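Local atomic coordinates of inositol monophosphatase (Zymomonas mobilis, PDB entry 4N81), a protein that probably hydrolyses phosphate monoesters such as inositol monophosphate with the help of magnesium. Residues G111-G116 against D210-V215; Y188-L193 against D199-Q204; I217-G220 against M225-W228. All blocks are in the same frame, centred on the assembly; numbering follows the deposited sequence.

Contact 1. Residues G111-G116 against D210-V215; sequences GRPVLG and DFAALV
Pro-113 meets the turn at Ala-212 with two atoms of its ring. Its CB comes first, 3.1 Å from Ala-212 O, a close carbon-to-oxygen approach that shows how tightly the ring is set against that peptide. One bond further, CG is almost as near the same oxygen, and it also reaches the residue's own carbons: Pro-113 CG lies 3.8 Å from Ala-212 CA. Pro-113 CG also stands 4.2 Å from Val-215 CB, which places it between Ala-212 and Val-215, touching both. CD, which closes the ring back onto the backbone N, stays further from Ala-212 O.

A classic beta bulge interrupts strand 112-120 just after the proline. Val-114 and Leu-115 both stand opposite Leu-107 of the adjoining strand, and both point away from residues 210-215, Leu-115 packing on Ile-10 and Ala-13 of helix 7-24. The bulge shifts the alternation, so that Leu-115 points away and Gly-116 comes to the side of Pro-113, facing the 210-215 turn. The sheet is thus sandwiched between helices, as in the layered alpha/beta fold of this superfamily.

At Gly-116 the backbones themselves meet, with Gly-116 CA and Ala-213 CA only 3.8 Å apart. A glycine hydrogen points at the carbonyl, giving a CA-H...O contact of 3.5 Å from Gly-116 CA to Ala-213 O, with 163° at the hydrogen. Ala-213 CB lies 3.9 Å from Gly-116 CA. No conventional hydrogen bond crosses between the segments. Just before this turn comes Asp-210, a predicted magnesium ligand whose OD1 lies close to carboxylate oxygens of Asp-86 and Asp-89, both predicted ligands too.

Contact 2. Residues Y188-L193 against D199-Q204; sequences YNYGLL and DLVVEQ
Tyr-190 is gripped in two ways by strand 200-203, over its ring face and at its phenol end. Val-201 CG1 sits over the face, 3.8 Å from the centroid of the Tyr-190 ring and 29° off its normal, which meets the criteria for a CH-pi contact. The methyl is displaced toward the phenol end, where Val-201 CG1 is 3.4 Å from Tyr-190 CZ. At the ring edge the hydroxyl donates to the carboxylate, with Tyr-190 OH 2.7 Å from Glu-203 OE1. That oxygen lies in the plane of the ring, but the hydroxyl comes to it from above the carboxylate plane, 46° out of it.

The other branch of Val-201 meets Asn-189 and Leu-193: its CG2 is 4.0 Å from Leu-193 CD1 and equally near Asn-189 CB. Leu-193 holds its CG anti to the backbone N, chi1 175°, and its CD1 comes down to Asp-199 O at 3.6 Å.

In the second shell, a water accepts from Asn-189 ND2 and donates to Glu-203 OE2, 2.6 Å from the water oxygen. Thr-158 OG1 also bonds OE2, while Asn-189 ND2 reaches Gly-184 O and its OD1 takes Arg-98 of the second subunit. Helix 187-194 runs nearly antiparallel to the strand that follows it, their short axes 8.7 Å apart. It forms the helical part of a beta-alpha-beta crossover from strand 180-183 to the parallel strand 200-203, past strand 154-157.

Both oxygens of the buried Glu-203 carboxylate therefore have hydrogen-bond partners, and bonds at its two ends should restrain its rotation; the same bond to OE1 probably helps to hold the phenol of Tyr-190, whose side chain is about 6 Å from that of Asp-89, a predicted magnesium ligand.

Contact 3. Residues I217-G220 against M225-W228; sequences IVEG and MRDW
Val-218 and Met-225 cross at about a right angle: Val-218 CG2 lies 4.0 Å from Met-225 SD, while Val-218 CG1 is 4.2 Å from Met-225 CB. With CG anti to the backbone N (chi1 -172°) and the later torsions also extended, the methionine passes Val-218 with CB near one methyl and SD near the other. Its end leaves residues 217-220 and runs back to Leu-214 and Val-215 of the same helix and to Tyr-190 of helix 187-194.

Glu-219, the next residue of the helix, reaches over to the backbone instead. It too is extended beyond CG, and its OE2 accepts from the main chain, with Met-225 N 3.0 Å from Glu-219 OE2. The bond is nearly straight, 168° at the hydrogen, and reaches OE2 on the anti side, tilted 25° out of the carboxylate plane. Arg-226 folds back at chi2, and its NE lies 3.8 Å from Glu-219 OE2, a long salt bridge. The carboxylate oxygen approaches the guanidinium obliquely.

Strand 224-226 is an outermost strand of the five-stranded sheet, and Arg-226 makes its backbone bonds with Ile-242 of the neighbouring strand. Glu-219 OE2 supplies an acceptor for the Met-225 amide at this strand. A single carboxylate oxygen serves both the amide and the guanidinium; the nearby positive charge probably helps to keep Glu-219 ionised, while the bond ties the helix to the sheet edge.

The three contacts lie within about 10 Å of the centre of the chain. The centres of contacts 1 and 2 are 14 Å apart, those of contacts 1 and 3 are 9 Å apart, and those of contacts 2 and 3 are 10 Å apart. Contact 2 lies within the loop closed by contact 1, and contact 3 opens after both. Helix 214-220 is shared by contacts 1 and 3. Contact 1 sets the start of this helix and the loop before it against the seven-stranded sheet, whereas contacts 2 and 3 join helices to the five-stranded one. Leu-214 and Met-225 both pack on Tyr-190, bridging the joints. The helices thus form a layer between the two sheets, beside the predicted magnesium site.

Contact 1. Residues G111-G116 against D210-V215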
ATOM      1  N   GLY A 111     -13.987 -28.704  -2.882  1.00 22.39           N
ATOM      2  CA  GLY A 111     -13.103 -27.871  -3.658  1.00 21.09           C
ATOM      3  C   GLY A 111     -13.557 -26.414  -3.700  1.00 26.40           C
ATOM      4  O   GLY A 111     -12.810 -25.588  -4.212  1.00 22.18           O
ATOM      5  N   ARG A 112     -14.732 -26.083  -3.129  1.00 19.63           N
ATOM      6  CA  ARG A 112     -15.224 -24.686  -3.096  1.00 18.37           C
ATOM      7  C   ARG A 112     -15.037 -23.964  -1.746  1.00 17.98           C
ATOM      8  O   ARG A 112     -15.447 -24.506  -0.748  1.00 21.46           O
ATOM      9  CB  ARG A 112     -16.726 -24.618  -3.438  1.00 18.64           C
ATOM     10  CG  ARG A 112     -17.094 -25.183  -4.827  1.00 22.81           C
ATOM     11  CD  ARG A 112     -16.460 -24.350  -6.008  1.00 20.74           C
ATOM     12  NE  ARG A 112     -16.798 -25.028  -7.283  1.00 21.91           N
ATOM     13  CZ  ARG A 112     -17.915 -24.768  -7.934  1.00 23.04           C
ATOM     14  NH1 ARG A 112     -18.739 -23.833  -7.448  1.00 22.33           N
ATOM     15  NH2 ARG A 112     -18.198 -25.387  -9.067  1.00 20.88           N
ATOM     16  N   PRO A 113     -14.458 -22.736  -1.729  1.00 17.30           N
ATOM     17  CA  PRO A 113     -14.415 -22.051  -0.426  1.00 18.08           C
ATOM     18  C   PRO A 113     -15.799 -21.811   0.108  1.00 20.57           C
ATOM     19  O   PRO A 113     -16.667 -21.351  -0.643  1.00 17.21           O
ATOM     20  CB  PRO A 113     -13.779 -20.687  -0.757  1.00 15.14           C
ATOM     21  CG  PRO A 113     -12.975 -20.937  -2.023  1.00 17.73           C
ATOM     22  CD  PRO A 113     -13.757 -22.001  -2.791  1.00 16.80           C
ATOM     23  N   VAL A 114     -15.994 -22.050   1.394  1.00 17.63           N
ATOM     24  CA  VAL A 114     -17.285 -21.760   2.026  1.00 18.10           C
ATOM     25  C   VAL A 114     -17.101 -20.809   3.223  1.00 17.80           C
ATOM     26  O   VAL A 114     -18.082 -20.278   3.765  1.00 18.03           O
ATOM     27  CB  VAL A 114     -18.003 -23.020   2.483  1.00 19.68           C
ATOM     28  CG1 VAL A 114     -18.310 -23.929   1.264  1.00 24.13           C
ATOM     29  CG2 VAL A 114     -17.148 -23.761   3.517  1.00 21.78           C
ATOM     30  N   LEU A 115     -15.850 -20.556   3.613  1.00 17.98           N
ATOM     31  CA  LEU A 115     -15.626 -19.615   4.739  1.00 17.09           C
ATOM     32  C   LEU A 115     -14.267 -18.998   4.528  1.00 16.27           C
ATOM     33  O   LEU A 115     -13.365 -19.705   4.121  1.00 16.87           O
ATOM     34  CB  LEU A 115     -15.623 -20.456   6.065  1.00 18.47           C
ATOM     35  CG  LEU A 115     -15.319 -19.880   7.445  1.00 26.69           C
ATOM     36  CD1 LEU A 115     -15.687 -21.013   8.442  1.00 32.20           C
ATOM     37  CD2 LEU A 115     -13.897 -19.509   7.657  1.00 26.16           C
ATOM     38  N   GLY A 116     -14.104 -17.701   4.809  1.00 15.26           N
ATOM     39  CA  GLY A 116     -12.808 -17.077   4.609  1.00 14.38           C
ATOM     40  C   GLY A 116     -12.611 -15.943   5.596  1.00 14.12           C
ATOM     41  O   GLY A 116     -13.553 -15.210   5.898  1.00 14.30           O
ATOM     42  N   ASP A 210      -3.696 -18.282  -1.858  1.00 12.38           N
ATOM     43  CA  ASP A 210      -3.841 -16.834  -2.003  1.00 11.55           C
ATOM     44  C   ASP A 210      -5.276 -16.349  -2.283  1.00 13.59           C
ATOM     45  O   ASP A 210      -5.517 -15.168  -2.099  1.00 12.47           O
ATOM     46  CB  ASP A 210      -2.992 -16.310  -3.170  1.00 11.34           C
ATOM     47  CG  ASP A 210      -1.489 -16.688  -3.060  1.00 15.59           C
ATOM     48  OD1 ASP A 210      -0.945 -16.695  -1.932  1.00 13.91           O
ATOM     49  OD2 ASP A 210      -0.891 -16.977  -4.127  1.00 13.77           O
ATOM     50  N   PHE A 211      -6.203 -17.217  -2.724  1.00 14.32           N
ATOM     51  CA  PHE A 211      -7.557 -16.736  -3.078  1.00 12.16           C
ATOM     52  C   PHE A 211      -8.736 -17.464  -2.442  1.00 11.73           C
ATOM     53  O   PHE A 211      -9.901 -16.950  -2.445  1.00 11.90           O
ATOM     54  CB  PHE A 211      -7.759 -16.608  -4.624  1.00 10.95           C
ATOM     55  CG  PHE A 211      -7.625 -17.910  -5.377  1.00 17.02           C
ATOM     56  CD1 PHE A 211      -8.708 -18.778  -5.501  1.00 13.56           C
ATOM     57  CD2 PHE A 211      -6.422 -18.263  -5.972  1.00 17.99           C
ATOM     58  CE1 PHE A 211      -8.604 -19.976  -6.235  1.00 18.66           C
ATOM     59  CE2 PHE A 211      -6.301 -19.450  -6.684  1.00 12.76           C
ATOM     60  CZ  PHE A 211      -7.391 -20.313  -6.827  1.00 17.68           C
ATOM     61  N   ALA A 212      -8.442 -18.646  -1.869  1.00 12.58           N
ATOM     62  CA  ALA A 212      -9.544 -19.416  -1.292  1.00 16.18           C
ATOM     63  C   ALA A 212     -10.343 -18.560  -0.307  1.00 18.72           C
ATOM     64  O   ALA A 212     -11.571 -18.519  -0.391  1.00 13.20           O
ATOM     65  CB  ALA A 212      -9.007 -20.690  -0.557  1.00 14.42           C
ATOM     66  N   ALA A 213      -9.659 -17.876   0.620  1.00 12.76           N
ATOM     67  CA  ALA A 213     -10.399 -17.084   1.660  1.00 13.36           C
ATOM     68  C   ALA A 213     -11.139 -15.895   1.027  1.00 11.90           C
ATOM     69  O   ALA A 213     -12.114 -15.370   1.607  1.00 12.46           O
ATOM     70  CB  ALA A 213      -9.414 -16.548   2.734  1.00 15.37           C
ATOM     71  N   LEU A 214     -10.610 -15.400  -0.089  1.00 11.22           N
ATOM     72  CA  LEU A 214     -11.165 -14.159  -0.636  1.00 11.46           C
ATOM     73  C   LEU A 214     -12.550 -14.355  -1.219  1.00 12.32           C
ATOM     74  O   LEU A 214     -13.386 -13.419  -1.227  1.00 10.52           O
ATOM     75  CB  LEU A 214     -10.259 -13.626  -1.739  1.00 13.05           C
ATOM     76  CG  LEU A 214      -8.770 -13.523  -1.369  1.00 11.54           C
ATOM     77  CD1 LEU A 214      -8.019 -13.096  -2.580  1.00  9.39           C
ATOM     78  CD2 LEU A 214      -8.548 -12.534  -0.204  1.00 13.35           C
ATOM     79  N   VAL A 215     -12.761 -15.533  -1.806  1.00 12.98           N
ATOM     80  CA  VAL A 215     -14.049 -15.670  -2.527  1.00 11.48           C
ATOM     81  C   VAL A 215     -15.350 -15.444  -1.670  1.00 14.49           C
ATOM     82  O   VAL A 215     -16.227 -14.668  -2.058  1.00 16.17           O
ATOM     83  CB  VAL A 215     -14.122 -17.061  -3.311  1.00 13.84           C
ATOM     84  CG1 VAL A 215     -15.462 -17.193  -4.125  1.00 15.95           C
ATOM     85  CG2 VAL A 215     -12.883 -17.230  -4.254  1.00 11.85           C
TER

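Contact 2. Residues Y188-L193 against D199-Q204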
ATOM      1  N   TYR A 188      -5.186  -7.409   0.250  1.00  8.08           N
ATOM      2  CA  TYR A 188      -5.779  -6.202   0.785  1.00  8.02           C
ATOM      3  C   TYR A 188      -6.703  -5.572  -0.264  1.00 10.81           C
ATOM      4  O   TYR A 188      -7.742  -4.983   0.101  1.00 10.51           O
ATOM      5  CB  TYR A 188      -4.689  -5.172   1.173  1.00  7.99           C
ATOM      6  CG  TYR A 188      -5.193  -4.250   2.272  1.00  9.55           C
ATOM      7  CD1 TYR A 188      -5.015  -4.579   3.629  1.00 12.51           C
ATOM      8  CD2 TYR A 188      -5.821  -3.057   1.967  1.00 12.24           C
ATOM      9  CE1 TYR A 188      -5.446  -3.720   4.660  1.00 11.05           C
ATOM     10  CE2 TYR A 188      -6.283  -2.225   2.987  1.00  9.62           C
ATOM     11  CZ  TYR A 188      -6.126  -2.563   4.310  1.00 12.31           C
ATOM     12  OH  TYR A 188      -6.567  -1.676   5.302  1.00 13.53           O
ATOM     13  N   ASN A 189      -6.364  -5.708  -1.544  1.00  7.75           N
ATOM     14  CA  ASN A 189      -7.254  -5.019  -2.517  1.00  7.55           C
ATOM     15  C   ASN A 189      -8.622  -5.661  -2.595  1.00  7.66           C
ATOM     16  O   ASN A 189      -9.626  -4.992  -2.876  1.00  8.21           O
ATOM     17  CB  ASN A 189      -6.624  -4.991  -3.908  1.00  7.48           C
ATOM     18  CG  ASN A 189      -5.382  -4.113  -3.929  1.00 10.40           C
ATOM     19  OD1 ASN A 189      -5.412  -2.981  -3.466  1.00 13.83           O
ATOM     20  ND2 ASN A 189      -4.299  -4.643  -4.458  1.00  8.03           N
ATOM     21  N   TYR A 190      -8.681  -6.964  -2.298  1.00  7.81           N
ATOM     22  CA  TYR A 190      -9.968  -7.646  -2.314  1.00  8.04           C
ATOM     23  C   TYR A 190     -10.751  -7.219  -1.085  1.00  8.89           C
ATOM     24  O   TYR A 190     -11.984  -7.082  -1.140  1.00 10.38           O
ATOM     25  CB  TYR A 190      -9.782  -9.170  -2.339  1.00  8.30           C
ATOM     26  CG  TYR A 190      -9.001  -9.666  -3.590  1.00  8.22           C
ATOM     27  CD1 TYR A 190      -7.583  -9.658  -3.601  1.00  8.69           C
ATOM     28  CD2 TYR A 190      -9.671 -10.104  -4.732  1.00  9.42           C
ATOM     29  CE1 TYR A 190      -6.871 -10.109  -4.701  1.00  8.21           C
ATOM     30  CE2 TYR A 190      -8.984 -10.560  -5.819  1.00  8.70           C
ATOM     31  CZ  TYR A 190      -7.579 -10.560  -5.806  1.00  8.35           C
ATOM     32  OH  TYR A 190      -6.906 -11.010  -6.927  1.00 10.04           O
ATOM     33  N   GLY A 191     -10.022  -6.953   0.010  1.00  8.60           N
ATOM     34  CA  GLY A 191     -10.743  -6.443   1.162  1.00  9.02           C
ATOM     35  C   GLY A 191     -11.269  -5.039   0.829  1.00  9.61           C
ATOM     36  O   GLY A 191     -12.439  -4.722   1.192  1.00 10.69           O
ATOM     37  N   LEU A 192     -10.481  -4.245   0.096  1.00  8.54           N
ATOM     38  CA  LEU A 192     -10.990  -2.858  -0.149  1.00  8.31           C
ATOM     39  C   LEU A 192     -12.150  -2.954  -1.124  1.00  9.60           C
ATOM     40  O   LEU A 192     -13.135  -2.121  -1.068  1.00 10.40           O
ATOM     41  CB  LEU A 192      -9.853  -1.979  -0.779  1.00  8.55           C
ATOM     42  CG  LEU A 192      -8.793  -1.576   0.263  1.00  9.25           C
ATOM     43  CD1 LEU A 192      -7.584  -0.920  -0.476  1.00  9.46           C
ATOM     44  CD2 LEU A 192      -9.439  -0.595   1.325  1.00 10.04           C
ATOM     45  N   LEU A 193     -12.064  -3.944  -2.012  1.00  8.17           N
ATOM     46  CA  LEU A 193     -13.179  -4.051  -2.986  1.00  8.28           C
ATOM     47  C   LEU A 193     -14.461  -4.475  -2.231  1.00 11.45           C
ATOM     48  O   LEU A 193     -15.556  -3.936  -2.542  1.00 11.46           O
ATOM     49  CB  LEU A 193     -12.810  -5.067  -4.114  1.00  8.11           C
ATOM     50  CG  LEU A 193     -13.948  -5.360  -5.143  1.00  9.45           C
ATOM     51  CD1 LEU A 193     -13.294  -5.793  -6.513  1.00  8.18           C
ATOM     52  CD2 LEU A 193     -14.861  -6.518  -4.707  1.00 10.27           C
ATOM     53  N   ASP A 199     -13.211  -1.195  -7.559  1.00 10.78           N
ATOM     54  CA  ASP A 199     -14.278  -1.843  -8.364  1.00  9.70           C
ATOM     55  C   ASP A 199     -13.873  -3.132  -9.024  1.00  8.58           C
ATOM     56  O   ASP A 199     -14.727  -3.986  -9.264  1.00 10.11           O
ATOM     57  CB  ASP A 199     -14.762  -0.881  -9.468  1.00 10.57           C
ATOM     58  CG  ASP A 199     -15.283   0.440  -8.867  1.00 13.41           C
ATOM     59  OD1 ASP A 199     -14.624   1.485  -9.004  1.00 11.88           O
ATOM     60  OD2 ASP A 199     -16.299   0.373  -8.136  1.00 13.18           O
ATOM     61  N   LEU A 200     -12.589  -3.250  -9.374  1.00  8.41           N
ATOM     62  CA  LEU A 200     -12.096  -4.466 -10.048  1.00  8.38           C
ATOM     63  C   LEU A 200     -10.729  -4.822  -9.485  1.00  9.69           C
ATOM     64  O   LEU A 200      -9.925  -3.935  -9.198  1.00  8.33           O
ATOM     65  CB  LEU A 200     -11.911  -4.165 -11.569  1.00  8.71           C
ATOM     66  CG  LEU A 200     -13.239  -3.982 -12.323  1.00 12.59           C
ATOM     67  CD1 LEU A 200     -12.994  -3.362 -13.744  1.00  9.93           C
ATOM     68  CD2 LEU A 200     -13.981  -5.303 -12.501  1.00 11.45           C
ATOM     69  N   VAL A 201     -10.464  -6.121  -9.335  1.00  9.82           N
ATOM     70  CA  VAL A 201      -9.108  -6.565  -9.130  1.00 10.67           C
ATOM     71  C   VAL A 201      -8.882  -7.674 -10.166  1.00 10.75           C
ATOM     72  O   VAL A 201      -9.719  -8.549 -10.310  1.00 11.95           O
ATOM     73  CB  VAL A 201      -8.953  -7.186  -7.730  1.00  8.53           C
ATOM     74  CG1 VAL A 201      -7.467  -7.627  -7.520  1.00  7.88           C
ATOM     75  CG2 VAL A 201      -9.360  -6.196  -6.630  1.00  9.31           C
ATOM     76  N   VAL A 202      -7.748  -7.640 -10.852  1.00  8.93           N
ATOM     77  CA  VAL A 202      -7.430  -8.668 -11.849  1.00  8.89           C
ATOM     78  C   VAL A 202      -6.008  -9.118 -11.576  1.00  9.47           C
ATOM     79  O   VAL A 202      -5.089  -8.286 -11.573  1.00  9.47           O
ATOM     80  CB  VAL A 202      -7.517  -8.097 -13.302  1.00 11.99           C
ATOM     81  CG1 VAL A 202      -6.984  -9.139 -14.340  1.00 12.58           C
ATOM     82  CG2 VAL A 202      -8.977  -7.708 -13.603  1.00 11.51           C
ATOM     83  N   GLU A 203      -5.823 -10.430 -11.358  1.00  9.22           N
ATOM     84  CA  GLU A 203      -4.509 -10.967 -11.088  1.00 10.46           C
ATOM     85  C   GLU A 203      -4.313 -12.288 -11.792  1.00 11.62           C
ATOM     86  O   GLU A 203      -5.285 -12.979 -12.170  1.00 12.38           O
ATOM     87  CB  GLU A 203      -4.277 -11.145  -9.574  1.00 10.12           C
ATOM     88  CG  GLU A 203      -4.221  -9.725  -8.875  1.00 13.89           C
ATOM     89  CD  GLU A 203      -3.826  -9.765  -7.401  1.00 11.92           C
ATOM     90  OE1 GLU A 203      -4.255 -10.689  -6.685  1.00 11.89           O
ATOM     91  OE2 GLU A 203      -3.100  -8.854  -6.971  1.00 12.24           O
ATOM     92  N   GLN A 204      -3.046 -12.675 -11.862  1.00 10.94           N
ATOM     93  CA  GLN A 204      -2.690 -13.959 -12.495  1.00 14.76           C
ATOM     94  C   GLN A 204      -1.552 -14.577 -11.710  1.00 15.27           C
ATOM     95  O   GLN A 204      -0.721 -13.845 -11.133  1.00 13.89           O
ATOM     96  CB  GLN A 204      -2.241 -13.694 -13.950  1.00 14.64           C
ATOM     97  CG  GLN A 204      -1.819 -14.958 -14.734  1.00 14.09           C
ATOM     98  CD  GLN A 204      -1.453 -14.638 -16.175  1.00 17.95           C
ATOM     99  OE1 GLN A 204      -0.670 -13.751 -16.419  1.00 15.40           O
ATOM    100  NE2 GLN A 204      -2.079 -15.333 -17.141  1.00 14.58           N
TER
HETATM  101  O   HOH W   1      -4.495  -7.460  -5.210  1.00  8.45           O

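Contact 3. Residues I217-G220 against M225-W228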
ATOM      1  N   ILE A 217     -15.664 -13.815   1.011  1.00 13.52           N
ATOM      2  CA  ILE A 217     -15.680 -12.442   1.535  1.00 11.56           C
ATOM      3  C   ILE A 217     -16.203 -11.490   0.461  1.00 11.93           C
ATOM      4  O   ILE A 217     -17.167 -10.758   0.692  1.00 11.87           O
ATOM      5  CB  ILE A 217     -14.245 -12.028   1.969  1.00 11.11           C
ATOM      6  CG1 ILE A 217     -13.873 -12.844   3.226  1.00 12.86           C
ATOM      7  CG2 ILE A 217     -14.089 -10.477   2.146  1.00 11.15           C
ATOM      8  CD1 ILE A 217     -12.354 -12.665   3.596  1.00 11.47           C
ATOM      9  N   VAL A 218     -15.649 -11.605  -0.736  1.00 10.54           N
ATOM     10  CA  VAL A 218     -16.091 -10.747  -1.830  1.00 10.14           C
ATOM     11  C   VAL A 218     -17.553 -11.037  -2.203  1.00 10.63           C
ATOM     12  O   VAL A 218     -18.361 -10.097  -2.364  1.00 12.49           O
ATOM     13  CB  VAL A 218     -15.203 -10.948  -3.069  1.00 12.23           C
ATOM     14  CG1 VAL A 218     -15.833 -10.246  -4.307  1.00 11.47           C
ATOM     15  CG2 VAL A 218     -13.773 -10.333  -2.806  1.00  9.51           C
ATOM     16  N   GLU A 219     -17.893 -12.320  -2.314  1.00 11.16           N
ATOM     17  CA  GLU A 219     -19.227 -12.686  -2.755  1.00 11.70           C
ATOM     18  C   GLU A 219     -20.262 -12.335  -1.707  1.00 18.85           C
ATOM     19  O   GLU A 219     -21.326 -11.862  -2.070  1.00 14.72           O
ATOM     20  CB  GLU A 219     -19.284 -14.164  -3.295  1.00 12.22           C
ATOM     21  CG  GLU A 219     -18.334 -14.255  -4.590  1.00 16.74           C
ATOM     22  CD  GLU A 219     -18.683 -15.303  -5.692  1.00 28.71           C
ATOM     23  OE1 GLU A 219     -19.063 -16.385  -5.205  1.00 19.88           O
ATOM     24  OE2 GLU A 219     -18.530 -15.044  -7.009  1.00 20.45           O
ATOM     25  N   GLY A 220     -19.921 -12.459  -0.409  1.00 12.54           N
ATOM     26  CA  GLY A 220     -20.894 -12.195   0.643  1.00 13.25           C
ATOM     27  C   GLY A 220     -21.006 -10.703   0.869  1.00 16.83           C
ATOM     28  O   GLY A 220     -21.904 -10.256   1.621  1.00 16.81           O
ATOM     29  N   MET A 225     -16.487 -13.037  -7.921  1.00 10.40           N
ATOM     30  CA  MET A 225     -15.093 -13.370  -8.061  1.00 11.16           C
ATOM     31  C   MET A 225     -15.010 -14.708  -8.787  1.00 10.78           C
ATOM     32  O   MET A 225     -15.585 -15.703  -8.338  1.00 13.34           O
ATOM     33  CB  MET A 225     -14.425 -13.409  -6.680  1.00 15.54           C
ATOM     34  CG  MET A 225     -12.927 -13.571  -6.775  1.00 17.63           C
ATOM     35  SD  MET A 225     -12.182 -13.212  -5.149  1.00 15.30           S
ATOM     36  CE  MET A 225     -10.564 -13.789  -5.565  1.00 14.54           C
ATOM     37  N   ARG A 226     -14.353 -14.686  -9.957  1.00 12.39           N
ATOM     38  CA  ARG A 226     -14.328 -15.826 -10.847  1.00 11.68           C
ATOM     39  C   ARG A 226     -12.947 -15.950 -11.499  1.00 12.12           C
ATOM     40  O   ARG A 226     -12.089 -15.098 -11.304  1.00 12.38           O
ATOM     41  CB  ARG A 226     -15.328 -15.590 -12.004  1.00 11.61           C
ATOM     42  CG  ARG A 226     -16.797 -15.320 -11.578  1.00 13.84           C
ATOM     43  CD  ARG A 226     -17.446 -16.640 -11.215  1.00 19.86           C
ATOM     44  NE  ARG A 226     -18.687 -16.447 -10.489  1.00 21.95           N
ATOM     45  CZ  ARG A 226     -19.860 -16.195 -11.057  1.00 25.53           C
ATOM     46  NH1 ARG A 226     -19.973 -16.110 -12.392  1.00 20.08           N
ATOM     47  NH2 ARG A 226     -20.931 -16.038 -10.273  1.00 22.88           N
ATOM     48  N   ASP A 227     -12.756 -16.987 -12.320  1.00 12.31           N
ATOM     49  CA  ASP A 227     -11.583 -16.970 -13.203  1.00 12.13           C
ATOM     50  C   ASP A 227     -11.841 -16.145 -14.464  1.00 12.06           C
ATOM     51  O   ASP A 227     -12.883 -15.492 -14.566  1.00 12.52           O
ATOM     52  CB  ASP A 227     -11.016 -18.365 -13.512  1.00 12.98           C
ATOM     53  CG  ASP A 227     -11.925 -19.212 -14.401  1.00 14.85           C
ATOM     54  OD1 ASP A 227     -11.715 -20.453 -14.396  1.00 15.82           O
ATOM     55  OD2 ASP A 227     -12.808 -18.666 -15.106  1.00 14.28           O
ATOM     56  N   TRP A 228     -10.870 -16.125 -15.383  1.00 12.32           N
ATOM     57  CA  TRP A 228     -10.966 -15.242 -16.570  1.00 13.60           C
ATOM     58  C   TRP A 228     -11.928 -15.815 -17.648  1.00 13.08           C
ATOM     59  O   TRP A 228     -12.174 -15.167 -18.655  1.00 13.25           O
ATOM     60  CB  TRP A 228      -9.568 -14.988 -17.193  1.00 12.55           C
ATOM     61  CG  TRP A 228      -8.658 -14.184 -16.294  1.00 12.17           C
ATOM     62  CD1 TRP A 228      -8.947 -13.648 -15.025  1.00 12.25           C
ATOM     63  CD2 TRP A 228      -7.331 -13.785 -16.601  1.00 12.67           C
ATOM     64  NE1 TRP A 228      -7.837 -12.939 -14.560  1.00 11.53           N
ATOM     65  CE2 TRP A 228      -6.842 -13.027 -15.512  1.00 11.29           C
ATOM     66  CE3 TRP A 228      -6.495 -14.011 -17.706  1.00 13.08           C
ATOM     67  CZ2 TRP A 228      -5.540 -12.480 -15.501  1.00 15.85           C
ATOM     68  CZ3 TRP A 228      -5.195 -13.463 -17.701  1.00 14.73           C
ATOM     69  CH2 TRP A 228      -4.739 -12.696 -16.600  1.00 14.52           C
TER